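Local coordinates for protein putative xylanase (Bacteroides fragilis, PDB 2P1G) that is of unknown function but may hydrolyse glycosyl bonds, perhaps in xylan breakdown, at residues Asp83-Arg88 with Tyr131-Asn136. Residues are numbered along the deposited sequence; the frame is centred on the assembly and turned at random.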
ATOM      1  N   ASP A  83     -16.318  -1.041 -10.327  1.00 13.09           N
ATOM      2  CA  ASP A  83     -16.932  -2.079 -11.165  1.00 14.14           C
ATOM      3  C   ASP A  83     -16.710  -3.472 -10.550  1.00 13.56           C
ATOM      4  O   ASP A  83     -15.977  -4.313 -11.084  1.00 13.80           O
ATOM      5  CB  ASP A  83     -16.394  -2.002 -12.593  1.00 14.17           C
ATOM      6  CG  ASP A  83     -17.101  -2.946 -13.558  1.00 17.64           C
ATOM      7  OD1 ASP A  83     -18.230  -3.407 -13.264  1.00 19.15           O
ATOM      8  OD2 ASP A  83     -16.512  -3.210 -14.625  1.00 20.00           O
ATOM      9  N   GLY A  84     -17.341  -3.688  -9.403  1.00 13.51           N
ATOM     10  CA  GLY A  84     -17.272  -4.985  -8.754  1.00 13.27           C
ATOM     11  C   GLY A  84     -15.989  -5.131  -7.964  1.00 13.58           C
ATOM     12  O   GLY A  84     -15.113  -4.255  -7.992  1.00 12.47           O
ATOM     13  N   TYR A  85     -15.883  -6.251  -7.258  1.00 12.98           N
ATOM     14  CA  TYR A  85     -14.747  -6.505  -6.381  1.00 12.81           C
ATOM     15  C   TYR A  85     -13.408  -6.431  -7.107  1.00 13.05           C
ATOM     16  O   TYR A  85     -12.424  -5.957  -6.543  1.00 12.74           O
ATOM     17  CB  TYR A  85     -14.919  -7.895  -5.789  1.00 13.10           C
ATOM     18  CG  TYR A  85     -13.775  -8.378  -4.930  1.00 12.20           C
ATOM     19  CD1 TYR A  85     -13.601  -7.887  -3.634  1.00 12.63           C
ATOM     20  CD2 TYR A  85     -12.883  -9.352  -5.400  1.00 13.77           C
ATOM     21  CE1 TYR A  85     -12.557  -8.377  -2.802  1.00 12.97           C
ATOM     22  CE2 TYR A  85     -11.847  -9.838  -4.594  1.00 13.05           C
ATOM     23  CZ  TYR A  85     -11.687  -9.332  -3.303  1.00 13.35           C
ATOM     24  OH  TYR A  85     -10.669  -9.801  -2.503  1.00 15.07           O
ATOM     25  N   THR A  86     -13.353  -6.928  -8.344  1.00 12.15           N
ATOM     26  CA  THR A  86     -12.052  -7.009  -9.017  1.00 12.43           C
ATOM     27  C   THR A  86     -11.577  -5.669  -9.568  1.00 12.42           C
ATOM     28  O   THR A  86     -10.446  -5.590 -10.024  1.00 12.97           O
ATOM     29  CB  THR A  86     -11.992  -8.075 -10.124  1.00 12.70           C
ATOM     30  OG1 THR A  86     -12.912  -7.741 -11.165  1.00 12.02           O
ATOM     31  CG2 THR A  86     -12.336  -9.437  -9.571  1.00 10.96           C
ATOM     32  N   SER A  87     -12.429  -4.641  -9.543  1.00 12.38           N
ATOM     33  CA  SER A  87     -11.989  -3.289  -9.922  1.00 11.91           C
ATOM     34  C   SER A  87     -11.185  -2.614  -8.815  1.00 12.04           C
ATOM     35  O   SER A  87     -10.533  -1.585  -9.034  1.00 11.68           O
ATOM     36  CB  SER A  87     -13.184  -2.415 -10.308  1.00 12.06           C
ATOM     37  OG  SER A  87     -13.986  -2.137  -9.162  1.00 12.54           O
ATOM     38  N   ARG A  88     -11.267  -3.156  -7.605  1.00 12.22           N
ATOM     39  CA  ARG A  88     -10.505  -2.603  -6.493  1.00 12.69           C
ATOM     40  C   ARG A  88      -9.071  -3.100  -6.621  1.00 11.92           C
ATOM     41  O   ARG A  88      -8.832  -4.238  -7.025  1.00 11.46           O
ATOM     42  CB  ARG A  88     -11.098  -3.074  -5.171  1.00 12.66           C
ATOM     43  CG  ARG A  88     -11.090  -2.049  -4.054  1.00 17.03           C
ATOM     44  CD  ARG A  88     -12.208  -2.435  -3.050  1.00 21.47           C
ATOM     45  NE  ARG A  88     -11.577  -3.290  -2.102  1.00 24.30           N
ATOM     46  CZ  ARG A  88     -12.074  -4.326  -1.458  1.00 21.26           C
ATOM     47  NH1 ARG A  88     -13.339  -4.774  -1.589  1.00 20.16           N
ATOM     48  NH2 ARG A  88     -11.231  -4.909  -0.654  1.00 22.86           N
ATOM     49  N   TYR A 131     -10.978 -15.534   0.272  1.00 12.65           N
ATOM     50  CA  TYR A 131     -11.576 -14.227   0.010  1.00 13.45           C
ATOM     51  C   TYR A 131     -13.072 -14.334  -0.192  1.00 13.84           C
ATOM     52  O   TYR A 131     -13.519 -15.117  -1.014  1.00 14.36           O
ATOM     53  CB  TYR A 131     -10.941 -13.645  -1.259  1.00 13.11           C
ATOM     54  CG  TYR A 131      -9.453 -13.484  -1.113  1.00 13.24           C
ATOM     55  CD1 TYR A 131      -8.920 -12.335  -0.531  1.00 14.68           C
ATOM     56  CD2 TYR A 131      -8.574 -14.489  -1.532  1.00 12.75           C
ATOM     57  CE1 TYR A 131      -7.528 -12.174  -0.375  1.00 13.63           C
ATOM     58  CE2 TYR A 131      -7.209 -14.343  -1.385  1.00 12.09           C
ATOM     59  CZ  TYR A 131      -6.691 -13.182  -0.799  1.00 14.27           C
ATOM     60  OH  TYR A 131      -5.332 -13.044  -0.642  1.00 14.75           O
ATOM     61  N   LYS A 132     -13.819 -13.523   0.545  1.00 14.63           N
ATOM     62  CA  LYS A 132     -15.278 -13.517   0.489  1.00 14.75           C
ATOM     63  C   LYS A 132     -15.744 -13.396  -0.970  1.00 14.76           C
ATOM     64  O   LYS A 132     -16.669 -14.096  -1.386  1.00 14.23           O
ATOM     65  CB  LYS A 132     -15.820 -12.358   1.331  1.00 15.14           C
ATOM     66  CG  LYS A 132     -17.349 -12.189   1.305  1.00 15.10           C
ATOM     67  CD  LYS A 132     -17.804 -11.042   2.235  1.00 16.44           C
ATOM     68  CE  LYS A 132     -19.282 -10.759   2.030  1.00 19.96           C
ATOM     69  NZ  LYS A 132     -19.738  -9.480   2.659  1.00 23.39           N
ATOM     70  N   SER A 133     -15.101 -12.510  -1.742  1.00 13.88           N
ATOM     71  CA  SER A 133     -15.554 -12.258  -3.123  1.00 13.63           C
ATOM     72  C   SER A 133     -14.910 -13.132  -4.211  1.00 13.09           C
ATOM     73  O   SER A 133     -15.196 -12.981  -5.393  1.00 12.99           O
ATOM     74  CB  SER A 133     -15.429 -10.774  -3.454  1.00 13.40           C
ATOM     75  OG  SER A 133     -16.302 -10.031  -2.642  1.00 13.55           O
ATOM     76  N   LEU A 134     -14.050 -14.060  -3.801  1.00 13.01           N
ATOM     77  CA  LEU A 134     -13.538 -15.052  -4.705  1.00 12.64           C
ATOM     78  C   LEU A 134     -14.065 -16.459  -4.433  1.00 13.59           C
ATOM     79  O   LEU A 134     -14.200 -17.224  -5.364  1.00 13.77           O
ATOM     80  CB  LEU A 134     -12.007 -15.087  -4.707  1.00 13.05           C
ATOM     81  CG  LEU A 134     -11.287 -13.776  -5.050  1.00 13.00           C
ATOM     82  CD1 LEU A 134      -9.822 -14.019  -5.141  1.00 12.37           C
ATOM     83  CD2 LEU A 134     -11.774 -13.189  -6.375  1.00 11.33           C
ATOM     84  N   LYS A 135     -14.321 -16.804  -3.168  1.00 14.61           N
ATOM     85  CA  LYS A 135     -14.544 -18.217  -2.821  1.00 15.88           C
ATOM     86  C   LYS A 135     -15.758 -18.854  -3.483  1.00 16.15           C
ATOM     87  O   LYS A 135     -15.820 -20.089  -3.590  1.00 16.76           O
ATOM     88  CB  LYS A 135     -14.546 -18.450  -1.299  1.00 15.98           C
ATOM     89  CG  LYS A 135     -15.661 -17.733  -0.540  1.00 18.76           C
ATOM     90  CD  LYS A 135     -15.357 -17.772   0.981  1.00 18.72           C
ATOM     91  CE  LYS A 135     -16.339 -18.644   1.745  1.00 21.52           C
ATOM     92  NZ  LYS A 135     -15.951 -18.829   3.204  1.00 20.49           N
ATOM     93  N   ASN A 136     -16.703 -18.024  -3.928  1.00 16.48           N
ATOM     94  CA  ASN A 136     -17.918 -18.484  -4.625  1.00 17.12           C
ATOM     95  C   ASN A 136     -18.093 -17.811  -5.998  1.00 16.98           C
ATOM     96  O   ASN A 136     -19.207 -17.781  -6.561  1.00 16.78           O
ATOM     97  CB  ASN A 136     -19.145 -18.193  -3.756  1.00 17.99           C
ATOM     98  CG  ASN A 136     -19.163 -19.000  -2.456  1.00 20.24           C
ATOM     99  OD1 ASN A 136     -19.394 -18.440  -1.382  1.00 23.36           O
ATOM    100  ND2 ASN A 136     -18.938 -20.317  -2.549  1.00 21.75           N
TER
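Tyr85 lays one face of its ring over Ser133 in a CH-pi contact between two loops of the N-acetylmuramoyl-L-alanine amidase-like family domain. CB of Ser133 stands 3.4 Å from the ring centroid of Tyr85, 17° off the ring normal. It is displaced toward the CG side of the ring, with Ser133 CB to Tyr85 CG at 3.3 Å. The hydroxyl OG of Ser133 lies nearest Tyr85 CD1, at 3.6 Å. The CB of Tyr85 already points at the other loop, and CG anti to the backbone N (chi1 176°) carries the ring on over Ser133. Leu134 meets the same ring obliquely, its CD2 3.8 Å from Tyr85 CE2, and the two side chains cross at about a right angle. No hydrogen bond joins the segments, so the join rests on van der Waals and CH-pi packing. The contact ties the loop before helix 92-101 to the loop before helix 138-151. Met124 of helix 123-126 touches Tyr85, Tyr131 and Leu134, and the His90 ring also meets that of Tyr85. In 83-88, Ser87 OG donates to Gly84 O and accepts from Asp83 N, which braces the chain leading into the 3-10 turn of Tyr85. On the other segment, Tyr131 O accepts hydrogen bonds from both Leu134 N and Lys135 N, which holds the turn carrying Ser133. At the far end of the Tyr85 ring, OH approaches the Tyr131 ring obliquely, 3.7 Å from Tyr131 CD1.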